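Local coordinates for protein DNA polymerase (Pyrobaculum calidifontis, PDB 5MDN) that probably catalyses template-directed DNA synthesis from deoxyribonucleoside triphosphates, releasing diphosphate, as a family B DNA polymerase of a hyperthermophilic archaeon, at residues V186-V191 against E318-P323; Y173-S178 against E204-R209; Y383-V388 against I469-K474. All coordinates share one frame; numbering follows the deposited sequence.

Contact 1 of 3, residues V186-V191 against E318-P323; sequences VVMLAV and EYWNDP
V187 and W320 meet in a buried, wholly apolar contact that joins strand 186-193 of the exonuclease domain's sheet to the short, weakly bonded helix 316-320. The two side chains come from opposite directions, and both methyls of V187 lie on one face of the indole. V187 CG2 sits almost squarely over the pyrrole ring, 3.5 Å from the centroid of the W320 five-membered ring and only 5° off its normal, a CH-pi contact. CG1 takes the benzo half, with V187 CG1 3.4 Å from W320 CE3, and the valine fork therefore spans the junction of the two rings. W320 CG is anti to the backbone N (chi1 179°), a setting that brings one indole face against V187. M188 meets the same ring differently: its terminal methyl reaches the rim near the ring plane, M188 CE to W320 CZ3 being 4.2 Å. V187 and M188 form a classic beta bulge opposite E171, which probably helps two consecutive strand residues reach one indole. A leucine in place of W320 would probably leave the V187 methyls without the flat surface they rest on and open a gap beside the end of M188. Around the contact, R326 makes a cation-pi interaction with W320, and E202 of edge strand 198-202 touches the indole. M188 also packs on M330 of helix 326-356. Strand 186-193 runs between strand 198-202 and strand 165-172, the latter carrying the metal-binding D169.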
ATOM      1  N   VAL A 186      -3.213   8.989 -26.528  1.00 68.56           N
ATOM      2  CA  VAL A 186      -2.434   7.866 -26.010  1.00 66.04           C
ATOM      3  C   VAL A 186      -1.500   7.391 -27.120  1.00 65.51           C
ATOM      4  O   VAL A 186      -1.941   6.791 -28.104  1.00 64.88           O
ATOM      5  CB  VAL A 186      -3.337   6.730 -25.516  1.00 64.41           C
ATOM      6  CG1 VAL A 186      -2.507   5.509 -25.141  1.00 63.09           C
ATOM      7  CG2 VAL A 186      -4.171   7.192 -24.329  1.00 63.43           C
ATOM      8  N   VAL A 187      -0.205   7.663 -26.964  1.00 69.22           N
ATOM      9  CA  VAL A 187       0.749   7.455 -28.051  1.00 70.00           C
ATOM     10  C   VAL A 187       1.092   5.976 -28.207  1.00 68.61           C
ATOM     11  O   VAL A 187       1.085   5.438 -29.320  1.00 66.26           O
ATOM     12  CB  VAL A 187       2.004   8.320 -27.818  1.00 73.83           C
ATOM     13  CG1 VAL A 187       3.277   7.557 -28.153  1.00 76.93           C
ATOM     14  CG2 VAL A 187       1.918   9.606 -28.634  1.00 74.85           C
ATOM     15  N   MET A 188       1.393   5.294 -27.101  1.00 67.94           N
ATOM     16  CA  MET A 188       1.749   3.884 -27.140  1.00 69.18           C
ATOM     17  C   MET A 188       1.104   3.161 -25.968  1.00 67.35           C
ATOM     18  O   MET A 188       0.886   3.742 -24.902  1.00 67.25           O
ATOM     19  CB  MET A 188       3.271   3.680 -27.096  1.00 72.17           C
ATOM     20  CG  MET A 188       3.965   3.738 -28.448  1.00 76.57           C
ATOM     21  SD  MET A 188       5.738   3.440 -28.295  1.00 84.01           S
ATOM     22  CE  MET A 188       6.194   3.187 -30.008  1.00 84.28           C
ATOM     23  N   LEU A 189       0.797   1.884 -26.181  1.00 66.60           N
ATOM     24  CA  LEU A 189       0.247   1.038 -25.124  1.00 64.06           C
ATOM     25  C   LEU A 189       0.740  -0.381 -25.366  1.00 63.74           C
ATOM     26  O   LEU A 189       0.350  -1.011 -26.354  1.00 66.18           O
ATOM     27  CB  LEU A 189      -1.281   1.098 -25.109  1.00 63.74           C
ATOM     28  CG  LEU A 189      -2.036   0.496 -23.919  1.00 63.49           C
ATOM     29  CD1 LEU A 189      -3.382   1.185 -23.752  1.00 62.49           C
ATOM     30  CD2 LEU A 189      -2.231  -1.004 -24.075  1.00 64.43           C
ATOM     31  N   ALA A 190       1.586  -0.881 -24.472  1.00 62.38           N
ATOM     32  CA  ALA A 190       2.073  -2.248 -24.551  1.00 62.74           C
ATOM     33  C   ALA A 190       1.308  -3.149 -23.592  1.00 62.67           C
ATOM     34  O   ALA A 190       0.807  -2.705 -22.555  1.00 59.98           O
ATOM     35  CB  ALA A 190       3.566  -2.325 -24.238  1.00 63.98           C
ATOM     36  N   VAL A 191       1.225  -4.427 -23.952  1.00 59.98           N
ATOM     37  CA  VAL A 191       0.643  -5.455 -23.102  1.00 60.07           C
ATOM     38  C   VAL A 191       1.577  -6.656 -23.091  1.00 60.98           C
ATOM     39  O   VAL A 191       2.218  -6.968 -24.101  1.00 62.88           O
ATOM     40  CB  VAL A 191      -0.773  -5.866 -23.569  1.00 60.38           C
ATOM     41  CG1 VAL A 191      -1.726  -4.681 -23.510  1.00 60.32           C
ATOM     42  CG2 VAL A 191      -0.732  -6.443 -24.980  1.00 60.72           C
ATOM     43  N   GLU A 318       8.799  14.290 -27.727  1.00 82.22           N
ATOM     44  CA  GLU A 318       9.981  14.528 -28.548  1.00 83.30           C
ATOM     45  C   GLU A 318      10.442  13.248 -29.235  1.00 77.99           C
ATOM     46  O   GLU A 318      10.788  13.263 -30.423  1.00 81.26           O
ATOM     47  CB  GLU A 318      11.075  15.163 -27.691  1.00 87.43           C
ATOM     48  CG  GLU A 318      12.313  15.583 -28.452  1.00 92.18           C
ATOM     49  CD  GLU A 318      13.107  16.632 -27.697  1.00 95.19           C
ATOM     50  OE1 GLU A 318      12.638  17.792 -27.673  1.00 94.73           O
ATOM     51  OE2 GLU A 318      14.171  16.315 -27.126  1.00 95.84           O
ATOM     52  N   TYR A 319      10.458  12.130 -28.504  1.00 75.89           N
ATOM     53  CA  TYR A 319      10.816  10.855 -29.114  1.00 76.66           C
ATOM     54  C   TYR A 319       9.733  10.343 -30.057  1.00 77.81           C
ATOM     55  O   TYR A 319      10.003   9.441 -30.858  1.00 73.05           O
ATOM     56  CB  TYR A 319      11.102   9.810 -28.033  1.00 77.71           C
ATOM     57  CG  TYR A 319      12.443   9.973 -27.343  1.00 78.03           C
ATOM     58  CD1 TYR A 319      12.721  11.093 -26.570  1.00 79.41           C
ATOM     59  CD2 TYR A 319      13.431   9.003 -27.465  1.00 76.83           C
ATOM     60  CE1 TYR A 319      13.945  11.244 -25.941  1.00 80.71           C
ATOM     61  CE2 TYR A 319      14.658   9.146 -26.843  1.00 74.92           C
ATOM     62  CZ  TYR A 319      14.908  10.267 -26.081  1.00 78.43           C
ATOM     63  OH  TYR A 319      16.126  10.410 -25.459  1.00 79.73           O
ATOM     64  N   TRP A 320       8.521  10.891 -29.979  1.00 72.29           N
ATOM     65  CA  TRP A 320       7.407  10.466 -30.820  1.00 74.54           C
ATOM     66  C   TRP A 320       7.371  11.200 -32.155  1.00 77.84           C
ATOM     67  O   TRP A 320       7.034  10.599 -33.181  1.00 74.42           O
ATOM     68  CB  TRP A 320       6.087  10.668 -30.071  1.00 75.94           C
ATOM     69  CG  TRP A 320       4.855  10.299 -30.842  1.00 78.60           C
ATOM     70  CD1 TRP A 320       3.899  11.152 -31.311  1.00 79.44           C
ATOM     71  CD2 TRP A 320       4.439   8.981 -31.224  1.00 78.09           C
ATOM     72  NE1 TRP A 320       2.914  10.449 -31.959  1.00 80.06           N
ATOM     73  CE2 TRP A 320       3.222   9.115 -31.922  1.00 78.36           C
ATOM     74  CE3 TRP A 320       4.980   7.703 -31.050  1.00 76.29           C
ATOM     75  CZ2 TRP A 320       2.535   8.020 -32.442  1.00 77.21           C
ATOM     76  CZ3 TRP A 320       4.293   6.617 -31.564  1.00 73.82           C
ATOM     77  CH2 TRP A 320       3.084   6.782 -32.250  1.00 76.39           C
ATOM     78  N   ASN A 321       7.708  12.491 -32.165  1.00 81.38           N
ATOM     79  CA  ASN A 321       7.743  13.282 -33.387  1.00 82.01           C
ATOM     80  C   ASN A 321       9.071  13.160 -34.128  1.00 83.62           C
ATOM     81  O   ASN A 321       9.360  13.985 -35.005  1.00 85.18           O
ATOM     82  CB  ASN A 321       7.447  14.753 -33.077  1.00 81.01           C
ATOM     83  CG  ASN A 321       6.248  14.929 -32.167  1.00 78.76           C
ATOM     84  OD1 ASN A 321       6.336  15.569 -31.120  1.00 73.37           O
ATOM     85  ND2 ASN A 321       5.114  14.366 -32.568  1.00 81.67           N
ATOM     86  N   ASP A 322       9.875  12.156 -33.802  1.00 79.94           N
ATOM     87  CA  ASP A 322      11.189  11.965 -34.413  1.00 80.99           C
ATOM     88  C   ASP A 322      11.321  10.497 -34.792  1.00 83.09           C
ATOM     89  O   ASP A 322      11.505   9.646 -33.896  1.00 88.28           O
ATOM     90  CB  ASP A 322      12.302  12.392 -33.457  1.00 84.02           C
ATOM     91  CG  ASP A 322      13.662  12.482 -34.133  1.00 88.34           C
ATOM     92  OD1 ASP A 322      13.884  11.798 -35.155  1.00 87.95           O
ATOM     93  OD2 ASP A 322      14.517  13.247 -33.639  1.00 94.07           O
ATOM     94  N   PRO A 323      11.228  10.152 -36.079  1.00 86.28           N
ATOM     95  CA  PRO A 323      11.323   8.735 -36.469  1.00 84.53           C
ATOM     96  C   PRO A 323      12.640   8.077 -36.096  1.00 83.11           C
ATOM     97  O   PRO A 323      12.715   6.842 -36.087  1.00 80.52           O
ATOM     98  CB  PRO A 323      11.137   8.779 -37.992  1.00 87.08           C
ATOM     99  CG  PRO A 323      10.359  10.033 -38.236  1.00 87.59           C
ATOM    100  CD  PRO A 323      10.855  11.016 -37.212  1.00 86.38           C
TER

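Contact 2 of 3, residues Y173-S178 against E204-R209; sequences YNERGS and EGRDDR
Y173 and R206 bring together two loops of the exonuclease domain by laying an arginine end over a tyrosine ring. The packing is face to face only in part, since the ring and guanidinium planes are 37° apart. Y173 CE2 lies 3.3 Å above the R206 guanidinium plane, over its centre, whereas R206 NE stands over the tyrosine ring nearer its rim. The aliphatic part of the arginine adds a CH-pi contact: R206 CD is 4.3 Å from the centroid of the Y173 ring, 17° off its normal. Bends at chi2 and chi3 fold the R206 chain back, placing CD and the guanidinium over the same face of the phenol.

The polar approaches are less well formed. R206 NH1 is 2.6 Å from Y173 OH, but the geometry is not that of a hydrogen bond. Within its own loop, Y173 OH lies 3.0 Å from E175 OE1, a possible hydrogen bond. The opposite charges, beyond salt-bridge range, probably attract: E175 OE1 is 4.1 Å from R206 NH2, with carboxylate and guanidinium planes 88° apart. R206 is exposed and also touches a crystal neighbour, so its pose may owe something to the lattice.

W320 and Y317 of helix 316-320 also touch the Y173 side chain, W320 near its edge. Farther along the second loop, D208, just before helix 209-222, accepts a hydrogen bond from V186 N and makes a salt bridge to R243. The arrangement belongs to the rim of an RNase H-like exonuclease fold, where the loop leaving strand 165-172 meets the one leading from strand 198-202 into helix 209-222.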
ATOM      1  N   TYR A 173       1.256  11.559 -24.917  1.00 76.87           N
ATOM      2  CA  TYR A 173       1.966  12.624 -25.626  1.00 78.62           C
ATOM      3  C   TYR A 173       2.620  13.649 -24.702  1.00 83.75           C
ATOM      4  O   TYR A 173       3.850  13.734 -24.657  1.00 88.79           O
ATOM      5  CB  TYR A 173       0.990  13.321 -26.577  1.00 79.47           C
ATOM      6  CG  TYR A 173       1.645  14.217 -27.596  1.00 81.63           C
ATOM      7  CD1 TYR A 173       2.557  13.706 -28.506  1.00 82.90           C
ATOM      8  CD2 TYR A 173       1.336  15.567 -27.662  1.00 80.31           C
ATOM      9  CE1 TYR A 173       3.157  14.515 -29.447  1.00 81.39           C
ATOM     10  CE2 TYR A 173       1.927  16.384 -28.603  1.00 83.53           C
ATOM     11  CZ  TYR A 173       2.841  15.855 -29.490  1.00 83.55           C
ATOM     12  OH  TYR A 173       3.431  16.672 -30.426  1.00 83.04           O
ATOM     13  N   ASN A 174       1.818  14.452 -23.999  1.00 85.22           N
ATOM     14  CA  ASN A 174       2.276  15.335 -22.917  1.00 85.87           C
ATOM     15  C   ASN A 174       3.223  16.452 -23.381  1.00 83.68           C
ATOM     16  O   ASN A 174       4.021  16.960 -22.589  1.00 80.32           O
ATOM     17  CB  ASN A 174       2.890  14.507 -21.765  1.00 88.52           C
ATOM     18  CG  ASN A 174       4.422  14.442 -21.788  1.00 89.72           C
ATOM     19  OD1 ASN A 174       5.074  14.786 -20.801  1.00 94.44           O
ATOM     20  ND2 ASN A 174       4.995  14.004 -22.901  1.00 86.12           N
ATOM     21  N   GLU A 175       3.115  16.893 -24.642  1.00 86.19           N
ATOM     22  CA  GLU A 175       3.967  17.986 -25.121  1.00 89.99           C
ATOM     23  C   GLU A 175       3.912  19.184 -24.182  1.00 90.47           C
ATOM     24  O   GLU A 175       4.941  19.801 -23.883  1.00 91.83           O
ATOM     25  CB  GLU A 175       3.558  18.415 -26.530  1.00 94.35           C
ATOM     26  CG  GLU A 175       4.434  19.519 -27.120  1.00 98.74           C
ATOM     27  CD  GLU A 175       3.891  20.072 -28.427  1.00100.93           C
ATOM     28  OE1 GLU A 175       3.167  19.337 -29.130  1.00103.82           O
ATOM     29  OE2 GLU A 175       4.191  21.241 -28.751  1.00 99.86           O
ATOM     30  N   ARG A 176       2.715  19.532 -23.718  1.00 89.68           N
ATOM     31  CA  ARG A 176       2.535  20.516 -22.656  1.00 92.31           C
ATOM     32  C   ARG A 176       2.428  19.795 -21.314  1.00 95.17           C
ATOM     33  O   ARG A 176       1.388  19.207 -20.997  1.00102.94           O
ATOM     34  CB  ARG A 176       1.297  21.365 -22.937  1.00 95.44           C
ATOM     35  CG  ARG A 176       0.092  20.563 -23.424  1.00 99.03           C
ATOM     36  CD  ARG A 176      -0.927  21.445 -24.123  1.00 99.06           C
ATOM     37  NE  ARG A 176      -2.292  21.067 -23.773  1.00 97.58           N
ATOM     38  CZ  ARG A 176      -3.023  20.189 -24.449  1.00 96.06           C
ATOM     39  NH1 ARG A 176      -2.523  19.588 -25.520  1.00 95.96           N
ATOM     40  NH2 ARG A 176      -4.255  19.907 -24.049  1.00 96.19           N
ATOM     41  N   GLY A 177       3.509  19.851 -20.530  1.00103.52           N
ATOM     42  CA  GLY A 177       3.630  19.249 -19.209  1.00 98.84           C
ATOM     43  C   GLY A 177       2.728  18.080 -18.868  1.00 93.69           C
ATOM     44  O   GLY A 177       2.892  16.977 -19.398  1.00 88.57           O
ATOM     45  N   SER A 178       1.769  18.317 -17.979  1.00101.22           N
ATOM     46  CA  SER A 178       0.818  17.283 -17.595  1.00 97.42           C
ATOM     47  C   SER A 178      -0.263  17.167 -18.661  1.00 94.36           C
ATOM     48  O   SER A 178      -0.922  18.166 -18.970  1.00 99.21           O
ATOM     49  CB  SER A 178       0.193  17.600 -16.242  1.00 96.19           C
ATOM     50  OG  SER A 178       1.189  17.778 -15.248  1.00 95.52           O
ATOM     51  N   GLU A 204      -1.668   6.487 -34.921  1.00 81.84           N
ATOM     52  CA  GLU A 204      -1.308   7.250 -36.107  1.00 85.64           C
ATOM     53  C   GLU A 204      -1.183   8.714 -35.722  1.00 86.46           C
ATOM     54  O   GLU A 204      -2.128   9.293 -35.174  1.00 84.97           O
ATOM     55  CB  GLU A 204      -2.348   7.120 -37.219  1.00 92.58           C
ATOM     56  CG  GLU A 204      -2.564   5.727 -37.709  1.00 99.17           C
ATOM     57  CD  GLU A 204      -3.217   5.667 -39.076  1.00106.47           C
ATOM     58  OE1 GLU A 204      -3.162   6.664 -39.835  1.00114.76           O
ATOM     59  OE2 GLU A 204      -3.782   4.600 -39.388  1.00106.80           O
ATOM     60  N   GLY A 205      -0.018   9.298 -36.015  1.00 87.84           N
ATOM     61  CA  GLY A 205       0.329  10.674 -35.705  1.00 86.89           C
ATOM     62  C   GLY A 205      -0.791  11.555 -35.190  1.00 83.67           C
ATOM     63  O   GLY A 205      -1.493  12.204 -35.971  1.00 89.43           O
ATOM     64  N   ARG A 206      -0.987  11.529 -33.867  1.00 85.61           N
ATOM     65  CA  ARG A 206      -1.959  12.280 -33.055  1.00 83.36           C
ATOM     66  C   ARG A 206      -3.376  11.714 -33.081  1.00 81.12           C
ATOM     67  O   ARG A 206      -4.295  12.399 -32.613  1.00 75.82           O
ATOM     68  CB  ARG A 206      -2.035  13.764 -33.435  1.00 83.12           C
ATOM     69  CG  ARG A 206      -0.684  14.440 -33.509  1.00 83.22           C
ATOM     70  CD  ARG A 206      -0.058  14.543 -32.137  1.00 80.37           C
ATOM     71  NE  ARG A 206      -0.500  15.757 -31.463  1.00 79.76           N
ATOM     72  CZ  ARG A 206       0.216  16.874 -31.420  1.00 82.69           C
ATOM     73  NH1 ARG A 206       1.408  16.910 -32.000  1.00 80.73           N
ATOM     74  NH2 ARG A 206      -0.253  17.946 -30.796  1.00 84.27           N
ATOM     75  N   ASP A 207      -3.598  10.509 -33.602  1.00 81.68           N
ATOM     76  CA  ASP A 207      -4.916   9.882 -33.580  1.00 85.84           C
ATOM     77  C   ASP A 207      -4.785   8.505 -32.947  1.00 85.83           C
ATOM     78  O   ASP A 207      -4.037   7.659 -33.450  1.00 83.64           O
ATOM     79  CB  ASP A 207      -5.522   9.772 -34.981  1.00 89.90           C
ATOM     80  CG  ASP A 207      -6.897   9.118 -34.968  1.00 90.54           C
ATOM     81  OD1 ASP A 207      -7.856   9.764 -34.489  1.00 95.97           O
ATOM     82  OD2 ASP A 207      -7.021   7.965 -35.439  1.00 86.36           O
ATOM     83  N   ASP A 208      -5.537   8.266 -31.875  1.00 86.71           N
ATOM     84  CA  ASP A 208      -5.327   7.114 -31.010  1.00 83.27           C
ATOM     85  C   ASP A 208      -6.586   6.260 -30.902  1.00 81.12           C
ATOM     86  O   ASP A 208      -6.901   5.714 -29.841  1.00 82.25           O
ATOM     87  CB  ASP A 208      -4.855   7.555 -29.629  1.00 82.58           C
ATOM     88  CG  ASP A 208      -5.719   8.641 -29.038  1.00 79.23           C
ATOM     89  OD1 ASP A 208      -6.183   9.513 -29.805  1.00 72.03           O
ATOM     90  OD2 ASP A 208      -5.927   8.628 -27.806  1.00 76.95           O
ATOM     91  N   ARG A 209      -7.336   6.149 -32.001  1.00 81.51           N
ATOM     92  CA  ARG A 209      -8.472   5.233 -32.023  1.00 82.02           C
ATOM     93  C   ARG A 209      -8.017   3.787 -32.159  1.00 77.40           C
ATOM     94  O   ARG A 209      -8.586   2.893 -31.524  1.00 75.45           O
ATOM     95  CB  ARG A 209      -9.418   5.582 -33.171  1.00 89.40           C
ATOM     96  CG  ARG A 209     -10.069   6.948 -33.093  1.00 92.78           C
ATOM     97  CD  ARG A 209     -10.940   7.189 -34.319  1.00 91.98           C
ATOM     98  NE  ARG A 209     -11.833   8.335 -34.174  1.00 93.31           N
ATOM     99  CZ  ARG A 209     -13.081   8.256 -33.724  1.00 95.01           C
ATOM    100  NH1 ARG A 209     -13.590   7.081 -33.375  1.00 92.90           N
ATOM    101  NH2 ARG A 209     -13.824   9.351 -33.631  1.00 97.72           N
TER

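Contact 3 of 3, residues Y383-V388 against I469-K474; sequences YRMGEV and IPAVLK
M385 reaches out with its terminal methyl to A471 and V472, two consecutive residues of helix 468-486. From CG onward the methionine chain is fully extended (chi2 179°, chi3 180°), and it is this straight reach that bridges the backbones, whose nearest CA atoms, M385 CA and A471 CA, are 9.7 Å apart. Only the end of the chain touches. M385 CE lies 4.0 Å from A471 CB, a methyl directed at the opposing loop, and 4.2 Å from V472 CG2, so one methyl group serves both neighbours. V472 is set differently from the alanine: its side chain and that of M385 cross obliquely, and the valine offers the branch beside its backbone N. M385 stands at the point where helix 370-384 ends in a Schellman motif. There G386, with positive phi (72°), turns the chain away, and G386 N bonds Y383 O at 2.9 Å. The partner helix 468-486, with helix 495-512, probably forms the paired helices of the fingers, as in other family B polymerases. The backbones of G386 and V388 hydrogen-bond to that of R73, and Y383 packs on helix 115-123. On the far element, L473 leans on M429 and M430 of helix 424-431, while I469 packs against M514 and L518 of helix 514-519.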
ATOM      1  N   TYR A 383     -17.443 -11.135  13.606  1.00 52.33           N
ATOM      2  CA  TYR A 383     -18.713 -11.762  13.252  1.00 53.43           C
ATOM      3  C   TYR A 383     -18.788 -13.190  13.783  1.00 58.63           C
ATOM      4  O   TYR A 383     -19.742 -13.554  14.482  1.00 59.87           O
ATOM      5  CB  TYR A 383     -18.923 -11.742  11.740  1.00 50.97           C
ATOM      6  CG  TYR A 383     -20.225 -12.390  11.336  1.00 49.02           C
ATOM      7  CD1 TYR A 383     -21.435 -11.737  11.536  1.00 48.49           C
ATOM      8  CD2 TYR A 383     -20.250 -13.663  10.785  1.00 48.24           C
ATOM      9  CE1 TYR A 383     -22.633 -12.328  11.184  1.00 49.77           C
ATOM     10  CE2 TYR A 383     -21.443 -14.263  10.430  1.00 49.71           C
ATOM     11  CZ  TYR A 383     -22.632 -13.591  10.631  1.00 48.85           C
ATOM     12  OH  TYR A 383     -23.826 -14.179  10.280  1.00 46.71           O
ATOM     13  N   ARG A 384     -17.792 -14.018  13.457  1.00 53.56           N
ATOM     14  CA  ARG A 384     -17.828 -15.415  13.874  1.00 56.08           C
ATOM     15  C   ARG A 384     -17.651 -15.591  15.375  1.00 52.87           C
ATOM     16  O   ARG A 384     -17.845 -16.704  15.875  1.00 52.92           O
ATOM     17  CB  ARG A 384     -16.758 -16.217  13.133  1.00 59.07           C
ATOM     18  CG  ARG A 384     -16.958 -16.278  11.631  1.00 67.15           C
ATOM     19  CD  ARG A 384     -18.323 -16.858  11.309  1.00 72.68           C
ATOM     20  NE  ARG A 384     -18.540 -17.032   9.877  1.00 73.77           N
ATOM     21  CZ  ARG A 384     -19.656 -17.526   9.355  1.00 77.74           C
ATOM     22  NH1 ARG A 384     -20.649 -17.894  10.152  1.00 78.64           N
ATOM     23  NH2 ARG A 384     -19.780 -17.659   8.041  1.00 76.39           N
ATOM     24  N   MET A 385     -17.283 -14.538  16.099  1.00 54.34           N
ATOM     25  CA  MET A 385     -17.261 -14.564  17.553  1.00 53.85           C
ATOM     26  C   MET A 385     -18.510 -13.945  18.165  1.00 55.19           C
ATOM     27  O   MET A 385     -18.618 -13.884  19.393  1.00 59.80           O
ATOM     28  CB  MET A 385     -16.010 -13.854  18.079  1.00 55.35           C
ATOM     29  CG  MET A 385     -14.710 -14.546  17.700  1.00 56.65           C
ATOM     30  SD  MET A 385     -13.241 -13.693  18.302  1.00 59.35           S
ATOM     31  CE  MET A 385     -11.954 -14.779  17.689  1.00 58.53           C
ATOM     32  N   GLY A 386     -19.449 -13.489  17.340  1.00 57.29           N
ATOM     33  CA  GLY A 386     -20.674 -12.902  17.848  1.00 55.21           C
ATOM     34  C   GLY A 386     -20.506 -11.537  18.476  1.00 56.07           C
ATOM     35  O   GLY A 386     -21.274 -11.179  19.374  1.00 57.20           O
ATOM     36  N   GLU A 387     -19.525 -10.761  18.024  1.00 57.28           N
ATOM     37  CA  GLU A 387     -19.219  -9.458  18.598  1.00 59.47           C
ATOM     38  C   GLU A 387     -19.654  -8.354  17.647  1.00 59.00           C
ATOM     39  O   GLU A 387     -19.307  -8.377  16.461  1.00 58.13           O
ATOM     40  CB  GLU A 387     -17.722  -9.329  18.890  1.00 64.27           C
ATOM     41  CG  GLU A 387     -17.397  -8.367  20.020  1.00 67.41           C
ATOM     42  CD  GLU A 387     -17.123  -9.083  21.327  1.00 72.57           C
ATOM     43  OE1 GLU A 387     -16.725 -10.265  21.279  1.00 73.51           O
ATOM     44  OE2 GLU A 387     -17.314  -8.468  22.399  1.00 76.79           O
ATOM     45  N   VAL A 388     -20.411  -7.394  18.169  1.00 57.56           N
ATOM     46  CA  VAL A 388     -20.770  -6.204  17.407  1.00 57.24           C
ATOM     47  C   VAL A 388     -19.579  -5.258  17.381  1.00 55.72           C
ATOM     48  O   VAL A 388     -18.889  -5.071  18.390  1.00 53.38           O
ATOM     49  CB  VAL A 388     -22.018  -5.536  18.016  1.00 60.26           C
ATOM     50  CG1 VAL A 388     -22.152  -4.095  17.548  1.00 60.55           C
ATOM     51  CG2 VAL A 388     -23.266  -6.328  17.652  1.00 62.33           C
ATOM     52  N   ILE A 469      -8.840  -9.194  20.958  1.00 50.84           N
ATOM     53  CA  ILE A 469      -7.591  -9.098  20.194  1.00 50.13           C
ATOM     54  C   ILE A 469      -6.652 -10.254  20.493  1.00 47.21           C
ATOM     55  O   ILE A 469      -6.077 -10.812  19.546  1.00 47.91           O
ATOM     56  CB  ILE A 469      -6.946  -7.719  20.408  1.00 50.67           C
ATOM     57  CG1 ILE A 469      -7.878  -6.613  19.911  1.00 51.03           C
ATOM     58  CG2 ILE A 469      -5.603  -7.642  19.694  1.00 50.91           C
ATOM     59  CD1 ILE A 469      -8.215  -6.718  18.439  1.00 50.92           C
ATOM     60  N   PRO A 470      -6.430 -10.670  21.749  1.00 50.24           N
ATOM     61  CA  PRO A 470      -5.613 -11.877  21.956  1.00 49.83           C
ATOM     62  C   PRO A 470      -6.176 -13.110  21.272  1.00 50.55           C
ATOM     63  O   PRO A 470      -5.415 -13.872  20.666  1.00 49.75           O
ATOM     64  CB  PRO A 470      -5.597 -12.027  23.482  1.00 50.69           C
ATOM     65  CG  PRO A 470      -5.776 -10.647  23.989  1.00 51.02           C
ATOM     66  CD  PRO A 470      -6.722  -9.992  23.026  1.00 51.29           C
ATOM     67  N   ALA A 471      -7.495 -13.310  21.321  1.00 49.13           N
ATOM     68  CA  ALA A 471      -8.092 -14.477  20.679  1.00 51.46           C
ATOM     69  C   ALA A 471      -7.806 -14.498  19.181  1.00 52.46           C
ATOM     70  O   ALA A 471      -7.593 -15.568  18.599  1.00 52.23           O
ATOM     71  CB  ALA A 471      -9.599 -14.509  20.939  1.00 53.07           C
ATOM     72  N   VAL A 472      -7.803 -13.326  18.540  1.00 52.00           N
ATOM     73  CA  VAL A 472      -7.530 -13.255  17.105  1.00 51.71           C
ATOM     74  C   VAL A 472      -6.071 -13.591  16.821  1.00 52.11           C
ATOM     75  O   VAL A 472      -5.761 -14.374  15.913  1.00 53.76           O
ATOM     76  CB  VAL A 472      -7.904 -11.866  16.559  1.00 51.56           C
ATOM     77  CG1 VAL A 472      -7.460 -11.730  15.113  1.00 51.90           C
ATOM     78  CG2 VAL A 472      -9.398 -11.633  16.693  1.00 53.15           C
ATOM     79  N   LEU A 473      -5.156 -13.002  17.592  1.00 49.21           N
ATOM     80  CA  LEU A 473      -3.739 -13.287  17.405  1.00 49.70           C
ATOM     81  C   LEU A 473      -3.440 -14.757  17.664  1.00 52.95           C
ATOM     82  O   LEU A 473      -2.658 -15.374  16.931  1.00 52.67           O
ATOM     83  CB  LEU A 473      -2.906 -12.412  18.336  1.00 47.14           C
ATOM     84  CG  LEU A 473      -3.031 -10.914  18.082  1.00 48.19           C
ATOM     85  CD1 LEU A 473      -2.493 -10.120  19.262  1.00 48.71           C
ATOM     86  CD2 LEU A 473      -2.319 -10.539  16.798  1.00 49.43           C
ATOM     87  N   LYS A 474      -4.037 -15.328  18.715  1.00 53.12           N
ATOM     88  CA  LYS A 474      -3.852 -16.750  19.001  1.00 55.28           C
ATOM     89  C   LYS A 474      -4.231 -17.607  17.799  1.00 52.33           C
ATOM     90  O   LYS A 474      -3.568 -18.607  17.503  1.00 49.10           O
ATOM     91  CB  LYS A 474      -4.676 -17.157  20.226  1.00 61.07           C
ATOM     92  CG  LYS A 474      -4.207 -16.539  21.534  1.00 67.14           C
ATOM     93  CD  LYS A 474      -4.895 -17.121  22.750  1.00 69.68           C
ATOM     94  CE  LYS A 474      -4.463 -16.358  23.987  1.00 72.48           C
ATOM     95  NZ  LYS A 474      -5.182 -16.840  25.191  1.00 74.77           N
TER

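Contacts 1 and 2 are neighbours at the exonuclease-domain sheet, their centres 8 Å apart. They touch directly: W320 CD1 is 3.9 Å from Y173 CE1. Both lean on helix 316-320, yet contact 1 is buried and apolar, whereas contact 2 runs outward from a buried phenol to exposed charged groups. Contact 3 lies across the molecule, about 54 Å from either by centres, in the polymerase portion. Like contact 1 it is apolar, but it is only partly buried and joins a helix end to a helix through a single methionine methyl, without any aromatic face.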